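Local coordinates for protein catechol 2,3-dioxygenase (Rhodococcus sp., PDB 2WL9) that probably cleaves the ring of catechol-type substrates beside their hydroxyl groups, using a bound iron ion, as a type I extradiol dioxygenase in the breakdown of aromatic hydrocarbons, at residues C[45-50]-C[124-129]; C[38-43]-C[51-56]. All blocks are in the same frame, centred on the assembly; numbering follows the deposited sequence.

Following the chain from its N terminus, strand 40-44 runs out, residues 45-50 make the turn, and strand 52-56 returns. Contact 2 pairs 38-43 with 51-56 and so closes this short hairpin of the N-terminal sheet, with strand 6-14 beyond one strand and strand 31-33 beyond the other. Contact 1 reaches out from the hairpin loop to 124-129, on the long connection after strand 115-120, and closes a much larger loop. The two contacts cross along the chain, since 51-56 falls between the segments of contact 1. They also touch: Asp46 makes a salt bridge with Arg51, and the His50 ring packs against Tyr42.

Contact 1. Residues C[45-50]-C[124-129]; sequences MDRWHH and VDTSSP
Arg47 overlaps Val124 with its guanidinium, which has the valine methyl CG1 over one face, 3.4 Å above the plane and offset toward the rim. The contact joins the loop of the 40-44/52-56 hairpin, in the N-terminal VOC domain, to the connection that follows strand 115-120, and it is centred on a single beta bridge, Trp48 with Val124, next to a type I turn from Asp125 to Ser128. The bridge brings the CA atoms of Trp48 and Val124 to 4.1 Å. Beside it Asp125 N donates to Arg47 O at 2.9 Å, moderately bent at 147°. Val124 CG1 lies anti to the backbone N (chi1 -176°), which places this methyl against one face of the Arg47 guanidinium, while CG2 approaches Trp48 CD1 at 4.2 Å. A bend at chi3 (-35°) sets Arg47 NE 3.7 Å from Val124 CG1. Arg47 NH2 forms a salt bridge with Glu276 of the second subunit, and Tyr278 of that subunit packs on Val124, which places the contact at a subunit interface. One water, in the guanidinium plane, accepts a weak bond from Arg47 NH1 and a bond from Thr126 OG1, linking two side chains that lie side by side. Within the loop, Asp46 OD1 accepts from Trp48 N in an Asx turn, from above the carboxylate plane. On the far side of the bridge from Arg47, His49 and Asp125 run alongside each other, ring and carboxylate planes nearly perpendicular. Their polar ends turn to other partners, His49 NE2 to Asp35 and Asp125 OD1 to Gln123. Asp125 OD2 sits at the edge of the imidazole, 3.2 Å from His49 CD2, and His49 ND1 shares a hydrogen bond of 2.8 Å with His50 ND1.

Contact 2. Residues C[38-43]-C[51-56]; sequences DDRIYL and RIVLHA
Tyr42 and Val53 lie side by side in an antiparallel beta hairpin of the N-terminal VOC (glyoxalase-type) domain, both valine methyls reaching CD1 and CE1 of the phenol ring. Val53 CG1, anti to the backbone N (chi1 -168°), meets Tyr42 CE1 at 3.8 Å. Backbone bonds join Ile41 to Leu54 in both directions and carry Ala56 N to Asp39 O. Near the turn Leu43 N donates to Ile52 O at 2.8 Å, and Leu43 O accepts from both Arg51 N and Ile52 N, a classic beta bulge. Between these pairs, CA-H...O contacts run from Arg40 and Tyr42 to the carbonyls of Leu54 and Ile52.

Apolar packing fills the face with Ile41, Leu43, Ile52 and Leu54: Leu54 CD1 meets Leu43 CD1 at 4.0 Å and Ile41 CD1 at 4.2 Å. Helix 17-24 covers Ile41 and Leu43, and Leu12 of strand 6-14 packs on Ile52 and Leu54.

Arg40 and His55 share the face of Tyr42 and Val53. Asp39, just before the strand, is gripped side-on by Arg40, NE to OD1 at 2.9 Å and NH2 to OD2 at 3.0 Å, while Arg40 NH1 makes a salt bridge with Glu99. These carboxylates probably help fix the rotation of the guanidinium. His55 NE2 bonds to Tyr64, and the guanidinium and imidazole planes are 63° apart, with His55 CE1 over one guanidinium face, offset toward its rim, 3.5 Å from Arg40 NH1.

Contact 1. Residues C[45-50]-C[124-129]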
ATOM      1  N   MET C  45     -23.447  -3.178 -22.477  1.00 17.11           N
ATOM      2  CA  MET C  45     -22.743  -3.937 -21.437  1.00 17.11           C
ATOM      3  C   MET C  45     -22.124  -3.037 -20.365  1.00 17.38           C
ATOM      4  O   MET C  45     -21.664  -3.527 -19.321  1.00 17.58           O
ATOM      5  CB  MET C  45     -21.627  -4.794 -22.048  1.00 17.21           C
ATOM      6  CG  MET C  45     -22.083  -5.856 -23.037  1.00 17.91           C
ATOM      7  SD  MET C  45     -20.682  -6.635 -23.849  1.00 19.59           S
ATOM      8  CE  MET C  45     -19.899  -7.504 -22.487  1.00 19.69           C
ATOM      9  N   ASP C  46     -22.095  -1.735 -20.628  1.00 17.35           N
ATOM     10  CA  ASP C  46     -21.393  -0.783 -19.766  1.00 17.81           C
ATOM     11  C   ASP C  46     -21.823   0.650 -20.071  1.00 17.91           C
ATOM     12  O   ASP C  46     -22.906   0.862 -20.606  1.00 18.22           O
ATOM     13  CB  ASP C  46     -19.868  -0.950 -19.890  1.00 17.83           C
ATOM     14  CG  ASP C  46     -19.343  -0.701 -21.309  1.00 18.76           C
ATOM     15  OD1 ASP C  46     -20.127  -0.340 -22.214  1.00 18.16           O
ATOM     16  OD2 ASP C  46     -18.122  -0.874 -21.520  1.00 21.71           O
ATOM     17  N   ARG C  47     -20.969   1.617 -19.737  1.00 17.72           N
ATOM     18  CA  ARG C  47     -21.240   3.043 -19.974  1.00 18.26           C
ATOM     19  C   ARG C  47     -21.573   3.397 -21.435  1.00 17.59           C
ATOM     20  O   ARG C  47     -22.382   4.292 -21.690  1.00 17.43           O
ATOM     21  CB  ARG C  47     -20.024   3.863 -19.564  1.00 18.76           C
ATOM     22  CG  ARG C  47     -20.027   4.472 -18.170  1.00 21.55           C
ATOM     23  CD  ARG C  47     -18.965   5.597 -18.132  1.00 24.27           C
ATOM     24  NE  ARG C  47     -17.823   5.235 -18.973  1.00 24.98           N
ATOM     25  CZ  ARG C  47     -16.991   6.086 -19.575  1.00 26.17           C
ATOM     26  NH1 ARG C  47     -17.120   7.405 -19.441  1.00 25.97           N
ATOM     27  NH2 ARG C  47     -16.012   5.602 -20.319  1.00 26.62           N
ATOM     28  N   TRP C  48     -20.910   2.728 -22.380  1.00 17.24           N
ATOM     29  CA  TRP C  48     -21.105   2.981 -23.812  1.00 16.75           C
ATOM     30  C   TRP C  48     -22.563   2.802 -24.196  1.00 16.94           C
ATOM     31  O   TRP C  48     -23.245   1.924 -23.665  1.00 17.24           O
ATOM     32  CB  TRP C  48     -20.286   2.003 -24.659  1.00 16.47           C
ATOM     33  CG  TRP C  48     -18.794   2.180 -24.644  1.00 15.89           C
ATOM     34  CD1 TRP C  48     -18.011   2.649 -23.611  1.00 15.58           C
ATOM     35  CD2 TRP C  48     -17.893   1.813 -25.695  1.00 15.47           C
ATOM     36  NE1 TRP C  48     -16.684   2.639 -23.985  1.00 13.86           N
ATOM     37  CE2 TRP C  48     -16.585   2.123 -25.255  1.00 15.71           C
ATOM     38  CE3 TRP C  48     -18.069   1.277 -26.983  1.00 13.98           C
ATOM     39  CZ2 TRP C  48     -15.450   1.898 -26.055  1.00 14.92           C
ATOM     40  CZ3 TRP C  48     -16.944   1.057 -27.779  1.00 15.62           C
ATOM     41  CH2 TRP C  48     -15.651   1.369 -27.312  1.00 16.50           C
ATOM     42  N   HIS C  49     -23.038   3.630 -25.123  1.00 16.72           N
ATOM     43  CA  HIS C  49     -24.382   3.468 -25.671  1.00 16.64           C
ATOM     44  C   HIS C  49     -24.647   1.989 -25.973  1.00 16.75           C
ATOM     45  O   HIS C  49     -25.708   1.458 -25.609  1.00 17.01           O
ATOM     46  CB  HIS C  49     -24.552   4.315 -26.935  1.00 16.56           C
ATOM     47  CG  HIS C  49     -25.844   4.070 -27.648  1.00 16.16           C
ATOM     48  ND1 HIS C  49     -25.949   3.206 -28.718  1.00 16.40           N
ATOM     49  CD2 HIS C  49     -27.088   4.561 -27.437  1.00 15.45           C
ATOM     50  CE1 HIS C  49     -27.200   3.181 -29.141  1.00 14.59           C
ATOM     51  NE2 HIS C  49     -27.910   4.000 -28.386  1.00 15.69           N
ATOM     52  N   HIS C  50     -23.673   1.324 -26.599  1.00 16.30           N
ATOM     53  CA  HIS C  50     -23.793  -0.103 -26.927  1.00 16.29           C
ATOM     54  C   HIS C  50     -22.447  -0.776 -27.202  1.00 16.17           C
ATOM     55  O   HIS C  50     -21.466  -0.106 -27.551  1.00 15.75           O
ATOM     56  CB  HIS C  50     -24.692  -0.302 -28.156  1.00 16.03           C
ATOM     57  CG  HIS C  50     -24.070   0.172 -29.432  1.00 16.06           C
ATOM     58  ND1 HIS C  50     -24.111   1.487 -29.834  1.00 15.20           N
ATOM     59  CD2 HIS C  50     -23.373  -0.491 -30.384  1.00 16.12           C
ATOM     60  CE1 HIS C  50     -23.470   1.615 -30.981  1.00 15.87           C
ATOM     61  NE2 HIS C  50     -23.007   0.431 -31.334  1.00 16.06           N
ATOM     62  N   VAL C 124     -20.910   7.561 -25.337  1.00 16.50           N
ATOM     63  CA  VAL C 124     -21.024   7.065 -23.971  1.00 17.16           C
ATOM     64  C   VAL C 124     -22.251   7.714 -23.327  1.00 18.25           C
ATOM     65  O   VAL C 124     -22.431   8.941 -23.389  1.00 17.73           O
ATOM     66  CB  VAL C 124     -19.720   7.366 -23.171  1.00 17.60           C
ATOM     67  CG1 VAL C 124     -19.772   6.778 -21.761  1.00 17.16           C
ATOM     68  CG2 VAL C 124     -18.509   6.821 -23.916  1.00 16.80           C
ATOM     69  N   ASP C 125     -23.119   6.877 -22.758  1.00 18.86           N
ATOM     70  CA  ASP C 125     -24.347   7.344 -22.142  1.00 20.16           C
ATOM     71  C   ASP C 125     -24.158   7.348 -20.632  1.00 20.92           C
ATOM     72  O   ASP C 125     -24.794   6.589 -19.904  1.00 20.81           O
ATOM     73  CB  ASP C 125     -25.541   6.473 -22.563  1.00 20.21           C
ATOM     74  CG  ASP C 125     -25.914   6.645 -24.037  1.00 21.28           C
ATOM     75  OD1 ASP C 125     -25.443   7.611 -24.690  1.00 22.48           O
ATOM     76  OD2 ASP C 125     -26.702   5.817 -24.546  1.00 19.38           O
ATOM     77  N   THR C 126     -23.263   8.220 -20.176  1.00 21.87           N
ATOM     78  CA  THR C 126     -22.936   8.329 -18.763  1.00 23.00           C
ATOM     79  C   THR C 126     -24.188   8.647 -17.949  1.00 23.28           C
ATOM     80  O   THR C 126     -24.368   8.104 -16.855  1.00 24.24           O
ATOM     81  CB  THR C 126     -21.817   9.378 -18.535  1.00 23.02           C
ATOM     82  OG1 THR C 126     -20.723   9.091 -19.411  1.00 24.05           O
ATOM     83  CG2 THR C 126     -21.305   9.355 -17.086  1.00 23.97           C
ATOM     84  N   SER C 127     -25.066   9.483 -18.508  1.00 23.02           N
ATOM     85  CA  SER C 127     -26.261   9.984 -17.806  1.00 23.24           C
ATOM     86  C   SER C 127     -27.312   8.931 -17.435  1.00 22.72           C
ATOM     87  O   SER C 127     -28.118   9.144 -16.529  1.00 22.68           O
ATOM     88  CB  SER C 127     -26.930  11.086 -18.626  1.00 23.34           C
ATOM     89  OG  SER C 127     -27.389  10.578 -19.865  1.00 23.73           O
ATOM     90  N   SER C 128     -27.327   7.816 -18.152  1.00 22.43           N
ATOM     91  CA  SER C 128     -28.265   6.745 -17.846  1.00 22.34           C
ATOM     92  C   SER C 128     -27.456   5.498 -17.565  1.00 21.27           C
ATOM     93  O   SER C 128     -27.036   4.808 -18.494  1.00 21.31           O
ATOM     94  CB  SER C 128     -29.242   6.514 -18.998  1.00 22.56           C
ATOM     95  OG  SER C 128     -30.381   5.804 -18.542  1.00 24.40           O
ATOM     96  N   PRO C 129     -27.210   5.217 -16.275  1.00 20.77           N
ATOM     97  CA  PRO C 129     -26.273   4.165 -15.915  1.00 20.44           C
ATOM     98  C   PRO C 129     -26.720   2.806 -16.418  1.00 19.91           C
ATOM     99  O   PRO C 129     -27.926   2.557 -16.549  1.00 19.97           O
ATOM    100  CB  PRO C 129     -26.262   4.188 -14.383  1.00 20.54           C
ATOM    101  CG  PRO C 129     -27.445   4.962 -13.976  1.00 20.58           C
ATOM    102  CD  PRO C 129     -27.781   5.888 -15.095  1.00 21.14           C
TER
HETATM  103  O   HOH W   1     -18.275   9.877 -18.695  1.00 29.64           O

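Contact 2. Residues C[38-43]-C[51-56]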
ATOM      1  N   ASP C  38     -36.370   1.254 -36.951  1.00 26.40           N
ATOM      2  CA  ASP C  38     -37.274   0.231 -37.451  1.00 26.72           C
ATOM      3  C   ASP C  38     -36.591  -1.105 -37.751  1.00 26.10           C
ATOM      4  O   ASP C  38     -37.262  -2.132 -37.855  1.00 26.50           O
ATOM      5  CB  ASP C  38     -38.028   0.752 -38.688  1.00 27.62           C
ATOM      6  CG  ASP C  38     -37.126   1.518 -39.658  1.00 29.10           C
ATOM      7  OD1 ASP C  38     -36.008   1.939 -39.266  1.00 31.01           O
ATOM      8  OD2 ASP C  38     -37.545   1.709 -40.821  1.00 31.25           O
ATOM      9  N   ASP C  39     -35.262  -1.102 -37.857  1.00 24.85           N
ATOM     10  CA  ASP C  39     -34.544  -2.286 -38.324  1.00 23.92           C
ATOM     11  C   ASP C  39     -33.486  -2.838 -37.374  1.00 22.60           C
ATOM     12  O   ASP C  39     -32.852  -3.846 -37.680  1.00 22.27           O
ATOM     13  CB  ASP C  39     -33.920  -2.029 -39.706  1.00 24.40           C
ATOM     14  CG  ASP C  39     -32.823  -0.962 -39.682  1.00 24.73           C
ATOM     15  OD1 ASP C  39     -32.683  -0.228 -38.676  1.00 23.98           O
ATOM     16  OD2 ASP C  39     -32.093  -0.860 -40.689  1.00 25.16           O
ATOM     17  N   ARG C  40     -33.294  -2.185 -36.233  1.00 21.49           N
ATOM     18  CA  ARG C  40     -32.211  -2.561 -35.331  1.00 20.26           C
ATOM     19  C   ARG C  40     -32.466  -2.189 -33.876  1.00 19.71           C
ATOM     20  O   ARG C  40     -33.211  -1.258 -33.578  1.00 19.36           O
ATOM     21  CB  ARG C  40     -30.887  -1.959 -35.812  1.00 19.90           C
ATOM     22  CG  ARG C  40     -30.767  -0.455 -35.631  1.00 20.17           C
ATOM     23  CD  ARG C  40     -29.597   0.091 -36.428  1.00 18.87           C
ATOM     24  NE  ARG C  40     -29.917   0.151 -37.851  1.00 18.58           N
ATOM     25  CZ  ARG C  40     -29.051   0.486 -38.802  1.00 18.53           C
ATOM     26  NH1 ARG C  40     -27.794   0.794 -38.486  1.00 18.81           N
ATOM     27  NH2 ARG C  40     -29.444   0.511 -40.067  1.00 18.66           N
ATOM     28  N   ILE C  41     -31.846  -2.950 -32.981  1.00 18.96           N
ATOM     29  CA  ILE C  41     -31.760  -2.599 -31.569  1.00 18.56           C
ATOM     30  C   ILE C  41     -30.320  -2.833 -31.118  1.00 18.01           C
ATOM     31  O   ILE C  41     -29.481  -3.272 -31.918  1.00 17.97           O
ATOM     32  CB  ILE C  41     -32.768  -3.397 -30.696  1.00 18.41           C
ATOM     33  CG1 ILE C  41     -32.530  -4.904 -30.819  1.00 18.44           C
ATOM     34  CG2 ILE C  41     -34.212  -3.016 -31.043  1.00 19.37           C
ATOM     35  CD1 ILE C  41     -33.213  -5.726 -29.745  1.00 17.88           C
ATOM     36  N   TYR C  42     -30.025  -2.524 -29.859  1.00 17.71           N
ATOM     37  CA  TYR C  42     -28.651  -2.606 -29.357  1.00 17.38           C
ATOM     38  C   TYR C  42     -28.559  -3.365 -28.040  1.00 17.21           C
ATOM     39  O   TYR C  42     -29.503  -3.391 -27.248  1.00 17.75           O
ATOM     40  CB  TYR C  42     -28.041  -1.210 -29.159  1.00 17.23           C
ATOM     41  CG  TYR C  42     -28.149  -0.282 -30.349  1.00 17.19           C
ATOM     42  CD1 TYR C  42     -27.076  -0.096 -31.221  1.00 16.78           C
ATOM     43  CD2 TYR C  42     -29.331   0.414 -30.596  1.00 17.59           C
ATOM     44  CE1 TYR C  42     -27.186   0.751 -32.320  1.00 17.41           C
ATOM     45  CE2 TYR C  42     -29.454   1.253 -31.679  1.00 18.15           C
ATOM     46  CZ  TYR C  42     -28.383   1.424 -32.536  1.00 18.67           C
ATOM     47  OH  TYR C  42     -28.530   2.266 -33.605  1.00 18.93           O
ATOM     48  N   LEU C  43     -27.402  -3.971 -27.806  1.00 16.98           N
ATOM     49  CA  LEU C  43     -27.132  -4.587 -26.517  1.00 16.79           C
ATOM     50  C   LEU C  43     -26.019  -3.807 -25.842  1.00 16.63           C
ATOM     51  O   LEU C  43     -24.967  -3.584 -26.419  1.00 16.48           O
ATOM     52  CB  LEU C  43     -26.763  -6.065 -26.678  1.00 16.75           C
ATOM     53  CG  LEU C  43     -27.809  -6.970 -27.342  1.00 17.09           C
ATOM     54  CD1 LEU C  43     -27.199  -8.335 -27.699  1.00 16.19           C
ATOM     55  CD2 LEU C  43     -29.053  -7.138 -26.481  1.00 16.31           C
ATOM     56  N   ARG C  51     -22.423  -2.106 -27.065  1.00 16.10           N
ATOM     57  CA  ARG C  51     -21.286  -2.904 -27.528  1.00 16.14           C
ATOM     58  C   ARG C  51     -21.664  -3.759 -28.743  1.00 15.97           C
ATOM     59  O   ARG C  51     -20.794  -4.192 -29.503  1.00 15.63           O
ATOM     60  CB  ARG C  51     -20.730  -3.819 -26.421  1.00 16.47           C
ATOM     61  CG  ARG C  51     -20.294  -3.151 -25.091  1.00 18.31           C
ATOM     62  CD  ARG C  51     -19.560  -1.814 -25.229  1.00 22.32           C
ATOM     63  NE  ARG C  51     -18.242  -1.924 -25.839  1.00 24.06           N
ATOM     64  CZ  ARG C  51     -17.083  -1.584 -25.268  1.00 21.76           C
ATOM     65  NH1 ARG C  51     -17.022  -1.088 -24.042  1.00 22.75           N
ATOM     66  NH2 ARG C  51     -15.964  -1.727 -25.956  1.00 21.15           N
ATOM     67  N   ILE C  52     -22.955  -4.026 -28.906  1.00 16.13           N
ATOM     68  CA  ILE C  52     -23.440  -4.876 -29.992  1.00 16.15           C
ATOM     69  C   ILE C  52     -24.673  -4.258 -30.643  1.00 16.83           C
ATOM     70  O   ILE C  52     -25.567  -3.769 -29.955  1.00 16.11           O
ATOM     71  CB  ILE C  52     -23.762  -6.336 -29.507  1.00 16.27           C
ATOM     72  CG1 ILE C  52     -22.571  -6.955 -28.763  1.00 15.70           C
ATOM     73  CG2 ILE C  52     -24.150  -7.247 -30.688  1.00 16.37           C
ATOM     74  CD1 ILE C  52     -22.875  -8.282 -28.038  1.00 15.05           C
ATOM     75  N   VAL C  53     -24.692  -4.286 -31.975  1.00 17.03           N
ATOM     76  CA  VAL C  53     -25.854  -3.873 -32.763  1.00 17.62           C
ATOM     77  C   VAL C  53     -26.476  -5.118 -33.359  1.00 17.92           C
ATOM     78  O   VAL C  53     -25.791  -5.917 -33.991  1.00 18.39           O
ATOM     79  CB  VAL C  53     -25.477  -2.916 -33.922  1.00 17.24           C
ATOM     80  CG1 VAL C  53     -26.725  -2.279 -34.521  1.00 17.10           C
ATOM     81  CG2 VAL C  53     -24.535  -1.839 -33.445  1.00 17.14           C
ATOM     82  N   LEU C  54     -27.775  -5.283 -33.150  1.00 18.47           N
ATOM     83  CA  LEU C  54     -28.508  -6.384 -33.765  1.00 18.77           C
ATOM     84  C   LEU C  54     -29.315  -5.860 -34.945  1.00 19.65           C
ATOM     85  O   LEU C  54     -30.239  -5.068 -34.772  1.00 20.08           O
ATOM     86  CB  LEU C  54     -29.424  -7.067 -32.750  1.00 18.62           C
ATOM     87  CG  LEU C  54     -28.809  -7.658 -31.470  1.00 17.36           C
ATOM     88  CD1 LEU C  54     -29.917  -8.154 -30.560  1.00 15.79           C
ATOM     89  CD2 LEU C  54     -27.804  -8.779 -31.750  1.00 15.41           C
ATOM     90  N   HIS C  55     -28.948  -6.300 -36.142  1.00 20.14           N
ATOM     91  CA  HIS C  55     -29.669  -5.932 -37.354  1.00 21.07           C
ATOM     92  C   HIS C  55     -30.683  -7.018 -37.679  1.00 22.10           C
ATOM     93  O   HIS C  55     -30.309  -8.150 -38.000  1.00 21.76           O
ATOM     94  CB  HIS C  55     -28.698  -5.769 -38.518  1.00 21.21           C
ATOM     95  CG  HIS C  55     -27.731  -4.639 -38.349  1.00 20.10           C
ATOM     96  ND1 HIS C  55     -27.962  -3.382 -38.859  1.00 19.93           N
ATOM     97  CD2 HIS C  55     -26.522  -4.581 -37.740  1.00 19.82           C
ATOM     98  CE1 HIS C  55     -26.938  -2.597 -38.572  1.00 20.09           C
ATOM     99  NE2 HIS C  55     -26.049  -3.301 -37.897  1.00 19.02           N
ATOM    100  N   ALA C  56     -31.963  -6.674 -37.576  1.00 23.18           N
ATOM    101  CA  ALA C  56     -33.036  -7.617 -37.879  1.00 24.55           C
ATOM    102  C   ALA C  56     -33.207  -7.718 -39.386  1.00 25.80           C
ATOM    103  O   ALA C  56     -34.156  -7.166 -39.958  1.00 26.56           O
ATOM    104  CB  ALA C  56     -34.327  -7.185 -37.210  1.00 24.84           C
TER